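Local atomic coordinates of probable endonuclease 4 (Thermotoga maritima, PDB entry 4HNO), a protein that probably cleaves DNA at apurinic or apyrimidinic sites as a metal-dependent endonuclease of base excision repair, leaving a 3'-hydroxyl group and a 5'-terminal sugar phosphate. Residues L93-V98 against L136-G141; E123-I128 against L163-D168; R130-V135 against V142-E147. One frame throughout, in Å; residues are numbered along the deposited sequence. Where two conformers were deposited one is given.

The three interactions sit on one flank of a TIM barrel and are linked through helix 121-136. Interaction 2 packs the first half of that helix on helix 160-169, interaction 3 lays its second half on strand 143-147, and interaction 1 sets the loop between helix and strand against helix 84-104. Interactions 2 and 3 are buried and touch where Ile166 meets Leu132 and Leu146; both rest on branched apolar side chains. Interaction 1 is partly buried, with a valine-threonine contact beside a lysine and an asparagine whose side-chain nitrogens find partners elsewhere. Interaction 3 alone reaches the metal centre, through Glu147, on the barrel side of the strand and not at the helix contact itself.

Interaction 1 (L93-V98 against L136-G141); sequences LLKKEV and LNNTEG
The amide of Asn138 is turned back to its own helix, ND2 donating a hydrogen bond to Glu134 O, and the residue touches Lys95 through its aliphatic carbon, with CB 4.4 Å from Lys95 CE. The lysine's NZ forms a salt bridge with Glu92. The closer contact lies one helical turn further on. Val98 and Thr139 point at each other tip to tip, Val98 CG1 standing 3.6 Å from Thr139 CB and 3.7 Å from Thr139 CG2. A chi1 of 60° sets Thr139 OG1 between its own N and carbonyl carbon; from there the hydroxyl donates to Val135 O and is also bonded by Arg175 NH1. These two bonds would restrict rotation of the threonine, whose methyl group lies against the valine. Leu136 to Thr139 form a type I beta turn, closed by a weak bond from Thr139 N to Leu136 O at 3.3 Å. Away from the metal sites, this is the turn that leads from helix 121-136 into strand 143-147, packed on the neighbouring helix 84-104, within the alternating helix and strand architecture of the TIM barrel.

Interaction 2 (E123-I128 against L163-D168); sequences EGIDRI and LKKIRD
Ile125, Ile128 and Ile166 meet in the same conformation: in each, CG2 is anti to the backbone N, CG1 is anti to the carbonyl carbon, and the chain to CD1 is extended. Ile166 spans the other two. Its CG1 sits against the two branches of Ile125, 3.9 Å from Ile125 CG2 and 4.1 Å from Ile125 CG1, while its two methyls turn to Ile128. There like meets like, Ile166 CG2 lying 3.9 Å from Ile128 CG2 and Ile166 CD1 4.0 Å from Ile128 CD1. The helices carrying them, 121-136 and 160-169, are successive members of the outer helical layer of the TIM barrel, and the short segments cross at -44° with their axes 9.4 Å apart. Pro113 of strand 108-115 and Ile156 of strand 155-156 also touch this cluster. At the outer margin, Ile125 CD1 lies along the aliphatic part of Lys165, 4.1 Å from Lys165 CB and 4.2 Å from Lys165 CD. Beyond that, the lysine leaves the contact: a bend in its last torsion (chi4 75°) accompanies the salt bridge of NZ to Glu161 OE2, a carboxylate oxygen that Lys164 NZ also engages.

Interaction 3 (R130-V135 against V142-E147); sequences RGLNEV and VVILLE. With MN (manganese (II) ion), chain E; ZN (zinc ion), chain B.
Ile144 projects from the strand toward the helix and presents its CD1 to a shallow hollow between Leu132 and Val135, residues about one helical turn apart. Ile144 CD1 lies 3.8 Å from Leu132 CD2 and 4.1 Å from Val135 CG1. Leu132 is the matching bump on the helix side, and the two methyls of its forked end go to different strand residues: CD2 sits against Ile144, also 4.1 Å from Ile144 CG2, and CD1 reaches Leu146 CD2 at 4.2 Å. Leu136 on the helix end and Ile166 of helix 160-169 add further carbon to the same layer. The arrangement belongs to the beta-alpha-beta unit formed by strand 108-115, helix 121-136 and strand 143-147, as in a TIM barrel; segments 130-135 and 143-147 run nearly antiparallel (159°) with their axes 11.0 Å apart. On the other side of the strand, Leu145 packs against Tyr108 and Ala177, and Glu147 extends with CG anti to its backbone N (chi1 -176°) to the metal centre at the strand's C-terminal end. Its carboxylate bridges two metals, OE1 binding manganese at 2.1 Å and OE2 binding zinc at 2.0 Å, and one water joins the same pair. His72 and His112 add to the zinc site, Asp181, His218 and Glu263 to the manganese site, which is also modelled with zinc, and Asn110 ND2 hydrogen-bonds Glu147 OE2.

Interaction 1 (L93-V98 against L136-G141)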
loop_
_atom_site.group_PDB
_atom_site.type_symbol
_atom_site.label_atom_id
_atom_site.label_comp_id
_atom_site.label_asym_id
_atom_site.label_seq_id
_atom_site.Cartn_x
_atom_site.Cartn_y
_atom_site.Cartn_z
ATOM N N LEU A 93 -18.269 0.155 4.652
ATOM C CA LEU A 93 -17.453 -0.959 4.205
ATOM C C LEU A 93 -16.033 -0.841 4.760
ATOM O O LEU A 93 -15.427 -1.844 5.113
ATOM C CB LEU A 93 -17.453 -1.085 2.679
ATOM C CG LEU A 93 -16.691 -2.294 2.133
ATOM C CD1 LEU A 93 -17.191 -3.599 2.693
ATOM C CD2 LEU A 93 -16.753 -2.283 0.617
ATOM N N LEU A 94 -15.510 0.381 4.863
ATOM C CA LEU A 94 -14.178 0.540 5.444
ATOM C C LEU A 94 -14.169 0.129 6.917
ATOM O O LEU A 94 -13.208 -0.494 7.364
ATOM C CB LEU A 94 -13.701 1.971 5.237
ATOM C CG LEU A 94 -12.233 2.222 5.547
ATOM C CD1 LEU A 94 -11.312 1.355 4.754
ATOM C CD2 LEU A 94 -11.900 3.689 5.286
ATOM N N LYS A 95 -15.230 0.438 7.663
ATOM C CA LYS A 95 -15.326 -0.053 9.034
ATOM C C LYS A 95 -15.272 -1.579 9.058
ATOM O O LYS A 95 -14.590 -2.170 9.894
ATOM C CB LYS A 95 -16.612 0.403 9.723
ATOM C CG LYS A 95 -16.730 1.859 10.097
ATOM C CD LYS A 95 -18.133 2.215 10.611
ATOM C CE LYS A 95 -18.300 3.679 10.865
ATOM N NZ LYS A 95 -19.713 3.992 11.173
ATOM N N LYS A 96 -16.025 -2.220 8.164
ATOM C CA LYS A 96 -15.987 -3.674 8.075
ATOM C C LYS A 96 -14.581 -4.181 7.727
ATOM O O LYS A 96 -14.116 -5.145 8.312
ATOM C CB LYS A 96 -17.032 -4.158 7.065
ATOM C CG LYS A 96 -16.903 -5.611 6.651
ATOM C CD LYS A 96 -16.901 -6.661 7.750
ATOM C CE LYS A 96 -18.154 -6.714 8.587
ATOM N NZ LYS A 96 -19.346 -7.010 7.754
ATOM N N GLU A 97 -13.896 -3.512 6.796
ATOM C CA GLU A 97 -12.536 -3.941 6.484
ATOM C C GLU A 97 -11.615 -3.816 7.691
ATOM O O GLU A 97 -10.771 -4.687 7.898
ATOM C CB GLU A 97 -11.995 -3.137 5.306
ATOM C CG GLU A 97 -12.683 -3.445 4.001
ATOM C CD GLU A 97 -12.052 -2.659 2.825
ATOM O OE1 GLU A 97 -12.242 -3.067 1.672
ATOM O OE2 GLU A 97 -11.386 -1.631 3.110
ATOM N N VAL A 98 -11.764 -2.759 8.475
ATOM C CA VAL A 98 -10.994 -2.653 9.714
ATOM C C VAL A 98 -11.288 -3.831 10.630
ATOM O O VAL A 98 -10.382 -4.408 11.224
ATOM C CB VAL A 98 -11.262 -1.302 10.410
ATOM C CG1 VAL A 98 -10.721 -1.312 11.837
ATOM C CG2 VAL A 98 -10.652 -0.164 9.601
ATOM N N LEU A 136 -12.209 5.527 12.170
ATOM C CA LEU A 136 -11.249 5.389 13.262
ATOM C C LEU A 136 -11.917 5.571 14.617
ATOM O O LEU A 136 -11.573 4.880 15.572
ATOM C CB LEU A 136 -10.096 6.361 13.069
ATOM C CG LEU A 136 -9.205 6.041 11.867
ATOM C CD1 LEU A 136 -8.235 7.187 11.653
ATOM C CD2 LEU A 136 -8.473 4.720 12.022
ATOM N N ASN A 137 -12.857 6.509 14.720
ATOM C CA ASN A 137 -13.479 6.792 15.995
ATOM C C ASN A 137 -14.498 5.744 16.409
ATOM O O ASN A 137 -15.053 5.843 17.502
ATOM C CB ASN A 137 -14.127 8.187 16.007
ATOM C CG ASN A 137 -13.115 9.329 15.926
ATOM O OD1 ASN A 137 -11.931 9.194 16.265
ATOM N ND2 ASN A 137 -13.594 10.488 15.520
ATOM N N ASN A 138 -14.721 4.730 15.579
ATOM C CA ASN A 138 -15.636 3.643 15.881
ATOM C C ASN A 138 -14.973 2.272 15.784
ATOM O O ASN A 138 -15.657 1.258 15.751
ATOM C CB ASN A 138 -16.881 3.723 14.996
ATOM C CG ASN A 138 -17.761 4.861 15.392
ATOM O OD1 ASN A 138 -18.423 4.807 16.429
ATOM N ND2 ASN A 138 -17.755 5.913 14.608
ATOM N N THR A 139 -13.637 2.260 15.779
ATOM C CA THR A 139 -12.853 1.041 15.747
ATOM C C THR A 139 -11.620 1.260 16.631
ATOM O O THR A 139 -11.337 2.379 17.047
ATOM C CB THR A 139 -12.386 0.698 14.335
ATOM O OG1 THR A 139 -11.579 1.754 13.823
ATOM C CG2 THR A 139 -13.547 0.405 13.389
ATOM N N GLU A 140 -10.873 0.196 16.867
ATOM C CA GLU A 140 -9.588 0.297 17.565
ATOM C C GLU A 140 -8.514 -0.506 16.872
ATOM O O GLU A 140 -8.777 -1.467 16.175
ATOM C CB GLU A 140 -9.693 -0.167 19.029
ATOM C CG GLU A 140 -10.661 0.641 19.868
ATOM C CD GLU A 140 -10.283 2.103 20.052
ATOM O OE1 GLU A 140 -9.109 2.488 19.840
ATOM O OE2 GLU A 140 -11.171 2.892 20.446
ATOM N N GLY A 141 -7.276 -0.078 17.100
ATOM C CA GLY A 141 -6.093 -0.878 16.862
ATOM C C GLY A 141 -5.498 -0.643 15.487
ATOM O O GLY A 141 -4.366 -0.210 15.312
#

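Interaction 2 (E123-I128 against L163-D168)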
loop_
_atom_site.group_PDB
_atom_site.type_symbol
_atom_site.label_atom_id
_atom_site.label_comp_id
_atom_site.label_asym_id
_atom_site.label_seq_id
_atom_site.Cartn_x
_atom_site.Cartn_y
_atom_site.Cartn_z
ATOM N N GLU A 123 -12.507 20.261 -0.780
ATOM C CA GLU A 123 -13.742 19.672 -0.320
ATOM C C GLU A 123 -13.622 18.145 -0.260
ATOM O O GLU A 123 -14.147 17.508 0.656
ATOM C CB GLU A 123 -14.916 20.067 -1.215
ATOM C CG GLU A 123 -15.133 21.561 -1.305
ATOM C CD GLU A 123 -14.354 22.268 -2.437
ATOM O OE1 GLU A 123 -13.255 21.827 -2.828
ATOM O OE2 GLU A 123 -14.854 23.299 -2.940
ATOM N N GLY A 124 -12.914 17.560 -1.222
ATOM C CA GLY A 124 -12.691 16.129 -1.207
ATOM C C GLY A 124 -11.836 15.688 -0.042
ATOM O O GLY A 124 -12.146 14.665 0.589
ATOM N N ILE A 125 -10.779 16.438 0.264
ATOM C CA ILE A 125 -9.974 16.142 1.440
ATOM C C ILE A 125 -10.836 16.174 2.682
ATOM O O ILE A 125 -10.722 15.300 3.541
ATOM C CB ILE A 125 -8.766 17.083 1.527
ATOM C CG1 ILE A 125 -7.751 16.659 0.466
ATOM C CG2 ILE A 125 -8.171 17.103 2.927
ATOM C CD1 ILE A 125 -6.567 17.586 0.337
ATOM N N ASP A 126 -11.701 17.180 2.812
ATOM C CA ASP A 126 -12.538 17.244 4.000
ATOM C C ASP A 126 -13.459 16.025 4.087
ATOM O O ASP A 126 -13.699 15.516 5.191
ATOM C CB ASP A 126 -13.341 18.539 4.043
ATOM C CG ASP A 126 -12.524 19.745 4.477
ATOM O OD1 ASP A 126 -12.995 20.868 4.221
ATOM O OD2 ASP A 126 -11.435 19.576 5.052
ATOM N N ARG A 127 -13.981 15.542 2.967
ATOM C CA ARG A 127 -14.822 14.348 2.987
ATOM C C ARG A 127 -14.012 13.123 3.401
ATOM O O ARG A 127 -14.524 12.264 4.125
ATOM C CB ARG A 127 -15.512 14.111 1.638
ATOM C CG ARG A 127 -16.637 15.101 1.355
ATOM C CD ARG A 127 -17.471 14.722 0.148
ATOM N NE ARG A 127 -16.735 14.756 -1.096
ATOM C CZ ARG A 127 -16.646 15.813 -1.900
ATOM N NH1 ARG A 127 -15.969 15.699 -3.033
ATOM N NH2 ARG A 127 -17.225 16.980 -1.584
ATOM N N ILE A 128 -12.774 13.026 2.933
ATOM C CA ILE A 128 -11.916 11.903 3.316
ATOM C C ILE A 128 -11.670 11.952 4.825
ATOM O O ILE A 128 -11.768 10.940 5.519
ATOM C CB ILE A 128 -10.603 11.917 2.555
ATOM C CG1 ILE A 128 -10.827 11.685 1.066
ATOM C CG2 ILE A 128 -9.660 10.844 3.125
ATOM C CD1 ILE A 128 -9.621 12.061 0.226
ATOM N N LEU A 163 -1.582 13.898 1.085
ATOM C CA LEU A 163 -1.707 12.908 2.156
ATOM C C LEU A 163 -1.488 13.569 3.511
ATOM O O LEU A 163 -2.157 13.235 4.483
ATOM C CB LEU A 163 -0.725 11.748 1.972
ATOM C CG LEU A 163 -0.752 11.051 0.629
ATOM C CD1 LEU A 163 0.179 9.854 0.665
ATOM C CD2 LEU A 163 -2.149 10.608 0.233
ATOM N N LYS A 164 -0.527 14.495 3.580
ATOM C CA LYS A 164 -0.272 15.229 4.807
ATOM C C LYS A 164 -1.478 16.083 5.191
ATOM O O LYS A 164 -1.849 16.156 6.365
ATOM C CB LYS A 164 0.986 16.101 4.630
ATOM C CG LYS A 164 1.305 17.013 5.784
ATOM C CD LYS A 164 0.597 18.362 5.794
ATOM C CE LYS A 164 0.819 19.167 4.564
ATOM N NZ LYS A 164 0.460 20.598 4.814
ATOM N N LYS A 165 -2.108 16.731 4.222
ATOM C CA LYS A 165 -3.261 17.564 4.529
ATOM C C LYS A 165 -4.365 16.719 5.163
ATOM O O LYS A 165 -5.014 17.153 6.109
ATOM C CB LYS A 165 -3.770 18.282 3.288
ATOM C CG LYS A 165 -2.919 19.455 2.847
ATOM C CD LYS A 165 -3.516 20.140 1.618
ATOM C CE LYS A 165 -2.917 21.487 1.350
ATOM N NZ LYS A 165 -1.554 21.400 0.773
ATOM N N ILE A 166 -4.594 15.532 4.617
ATOM C CA ILE A 166 -5.575 14.617 5.182
ATOM C C ILE A 166 -5.161 14.200 6.587
ATOM O O ILE A 166 -5.924 14.344 7.549
ATOM C CB ILE A 166 -5.735 13.364 4.281
ATOM C CG1 ILE A 166 -6.304 13.725 2.925
ATOM C CG2 ILE A 166 -6.613 12.323 4.983
ATOM C CD1 ILE A 166 -6.062 12.660 1.864
ATOM N N ARG A 167 -3.960 13.648 6.704
ATOM C CA ARG A 167 -3.546 13.067 7.957
ATOM C C ARG A 167 -3.600 14.091 9.083
ATOM O O ARG A 167 -4.036 13.793 10.202
ATOM C CB ARG A 167 -2.137 12.494 7.831
ATOM C CG ARG A 167 -1.617 11.972 9.152
ATOM C CD ARG A 167 -0.328 11.159 9.015
ATOM N NE ARG A 167 -0.007 10.648 10.313
ATOM C CZ ARG A 167 0.659 11.297 11.238
ATOM N NH1 ARG A 167 1.262 12.429 10.956
ATOM N NH2 ARG A 167 0.751 10.761 12.446
ATOM N N ASP A 168 -3.146 15.308 8.805
ATOM C CA ASP A 168 -3.013 16.292 9.858
ATOM C C ASP A 168 -4.376 16.768 10.390
ATOM O O ASP A 168 -4.445 17.317 11.483
ATOM C CB ASP A 168 -2.152 17.457 9.391
ATOM C CG ASP A 168 -0.666 17.110 9.331
ATOM O OD1 ASP A 168 -0.286 15.980 9.720
ATOM O OD2 ASP A 168 0.113 17.980 8.896
#

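Interaction 3 (R130-V135 against V142-E147)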
loop_
_atom_site.group_PDB
_atom_site.type_symbol
_atom_site.label_atom_id
_atom_site.label_comp_id
_atom_site.label_asym_id
_atom_site.label_seq_id
_atom_site.Cartn_x
_atom_site.Cartn_y
_atom_site.Cartn_z
ATOM N N ARG A 130 -13.503 13.374 7.127
ATOM C CA ARG A 130 -14.738 13.058 7.831
ATOM C C ARG A 130 -14.952 11.540 7.855
ATOM O O ARG A 130 -15.358 10.973 8.859
ATOM C CB ARG A 130 -15.912 13.790 7.160
ATOM C CG ARG A 130 -17.223 13.673 7.888
ATOM C CD ARG A 130 -18.325 14.461 7.203
ATOM N NE ARG A 130 -19.520 14.450 8.034
ATOM C CZ ARG A 130 -20.595 15.199 7.848
ATOM N NH1 ARG A 130 -20.659 16.044 6.831
ATOM N NH2 ARG A 130 -21.620 15.095 8.686
ATOM N N GLY A 131 -14.707 10.898 6.722
ATOM C CA GLY A 131 -14.867 9.458 6.631
ATOM C C GLY A 131 -13.878 8.692 7.493
ATOM O O GLY A 131 -14.264 7.745 8.197
ATOM N N LEU A 132 -12.614 9.097 7.444
ATOM C CA LEU A 132 -11.618 8.476 8.298
ATOM C C LEU A 132 -11.951 8.658 9.767
ATOM O O LEU A 132 -11.763 7.741 10.557
ATOM C CB LEU A 132 -10.230 9.017 7.997
ATOM C CG LEU A 132 -9.644 8.603 6.655
ATOM C CD1 LEU A 132 -8.331 9.334 6.417
ATOM C CD2 LEU A 132 -9.455 7.096 6.570
ATOM N N ASN A 133 -12.456 9.826 10.143
ATOM C CA ASN A 133 -12.855 10.005 11.531
ATOM C C ASN A 133 -13.983 9.052 11.905
ATOM O O ASN A 133 -13.962 8.462 12.984
ATOM C CB ASN A 133 -13.265 11.446 11.799
ATOM C CG ASN A 133 -12.110 12.386 11.946
ATOM O OD1 ASN A 133 -11.009 11.991 12.329
ATOM N ND2 ASN A 133 -12.364 13.653 11.667
ATOM N N GLU A 134 -14.978 8.890 11.040
ATOM C CA GLU A 134 -16.063 7.983 11.368
ATOM C C GLU A 134 -15.547 6.557 11.524
ATOM O O GLU A 134 -15.994 5.822 12.407
ATOM C CB GLU A 134 -17.164 8.023 10.311
ATOM C CG GLU A 134 -17.935 9.288 10.331
ATOM C CD GLU A 134 -18.466 9.602 11.718
ATOM O OE1 GLU A 134 -19.167 8.737 12.292
ATOM O OE2 GLU A 134 -18.152 10.688 12.258
ATOM N N VAL A 135 -14.607 6.149 10.686
ATOM C CA VAL A 135 -14.066 4.802 10.783
ATOM C C VAL A 135 -13.190 4.643 12.021
ATOM O O VAL A 135 -13.380 3.719 12.820
ATOM C CB VAL A 135 -13.301 4.437 9.512
ATOM C CG1 VAL A 135 -12.588 3.110 9.644
ATOM C CG2 VAL A 135 -14.244 4.441 8.302
ATOM N N VAL A 142 -6.275 -0.958 14.463
ATOM C CA VAL A 142 -5.802 -0.977 13.099
ATOM C C VAL A 142 -5.396 0.432 12.688
ATOM O O VAL A 142 -6.095 1.405 12.989
ATOM C CB VAL A 142 -6.897 -1.540 12.160
ATOM C CG1 VAL A 142 -6.478 -1.459 10.701
ATOM C CG2 VAL A 142 -7.230 -2.974 12.527
ATOM N N VAL A 143 -4.274 0.513 11.989
ATOM C CA VAL A 143 -3.756 1.744 11.418
ATOM C C VAL A 143 -4.094 1.772 9.939
ATOM O O VAL A 143 -3.854 0.798 9.230
ATOM C CB VAL A 143 -2.226 1.793 11.633
ATOM C CG1 VAL A 143 -1.579 2.946 10.871
ATOM C CG2 VAL A 143 -1.907 1.888 13.132
ATOM N N ILE A 144 -4.666 2.889 9.493
ATOM C CA ILE A 144 -4.951 3.096 8.086
ATOM C C ILE A 144 -3.735 3.722 7.425
ATOM O O ILE A 144 -3.189 4.716 7.919
ATOM C CB ILE A 144 -6.205 3.946 7.905
ATOM C CG1 ILE A 144 -7.409 3.116 8.396
ATOM C CG2 ILE A 144 -6.372 4.362 6.451
ATOM C CD1 ILE A 144 -8.737 3.801 8.408
ATOM N N LEU A 145 -3.308 3.132 6.314
ATOM C CA LEU A 145 -2.209 3.671 5.516
ATOM C C LEU A 145 -2.808 4.400 4.321
ATOM O O LEU A 145 -3.628 3.839 3.600
ATOM C CB LEU A 145 -1.280 2.565 5.029
ATOM C CG LEU A 145 -0.713 1.678 6.132
ATOM C CD1 LEU A 145 0.194 0.606 5.546
ATOM C CD2 LEU A 145 0.028 2.504 7.166
ATOM N N LEU A 146 -2.378 5.642 4.117
ATOM C CA LEU A 146 -2.730 6.389 2.924
ATOM C C LEU A 146 -1.641 6.153 1.891
ATOM O O LEU A 146 -0.464 6.412 2.161
ATOM C CB LEU A 146 -2.823 7.877 3.209
ATOM C CG LEU A 146 -3.750 8.291 4.329
ATOM C CD1 LEU A 146 -3.684 9.796 4.532
ATOM C CD2 LEU A 146 -5.176 7.835 4.075
ATOM N N GLU A 147 -2.039 5.673 0.719
ATOM C CA GLU A 147 -1.128 5.400 -0.381
ATOM C C GLU A 147 -1.169 6.541 -1.384
ATOM O O GLU A 147 -2.236 7.019 -1.747
ATOM C CB GLU A 147 -1.548 4.103 -1.050
ATOM C CG GLU A 147 -0.609 3.668 -2.149
ATOM C CD GLU A 147 -1.106 2.529 -2.983
ATOM O OE1 GLU A 147 -0.570 2.347 -4.100
ATOM O OE2 GLU A 147 -2.000 1.782 -2.521
HETATM MN MN MN E . 0.059 0.445 -4.874
HETATM ZN ZN ZN B . -3.057 0.692 -3.854
HETATM O O HOH W 1 -1.810 -0.063 -5.102
#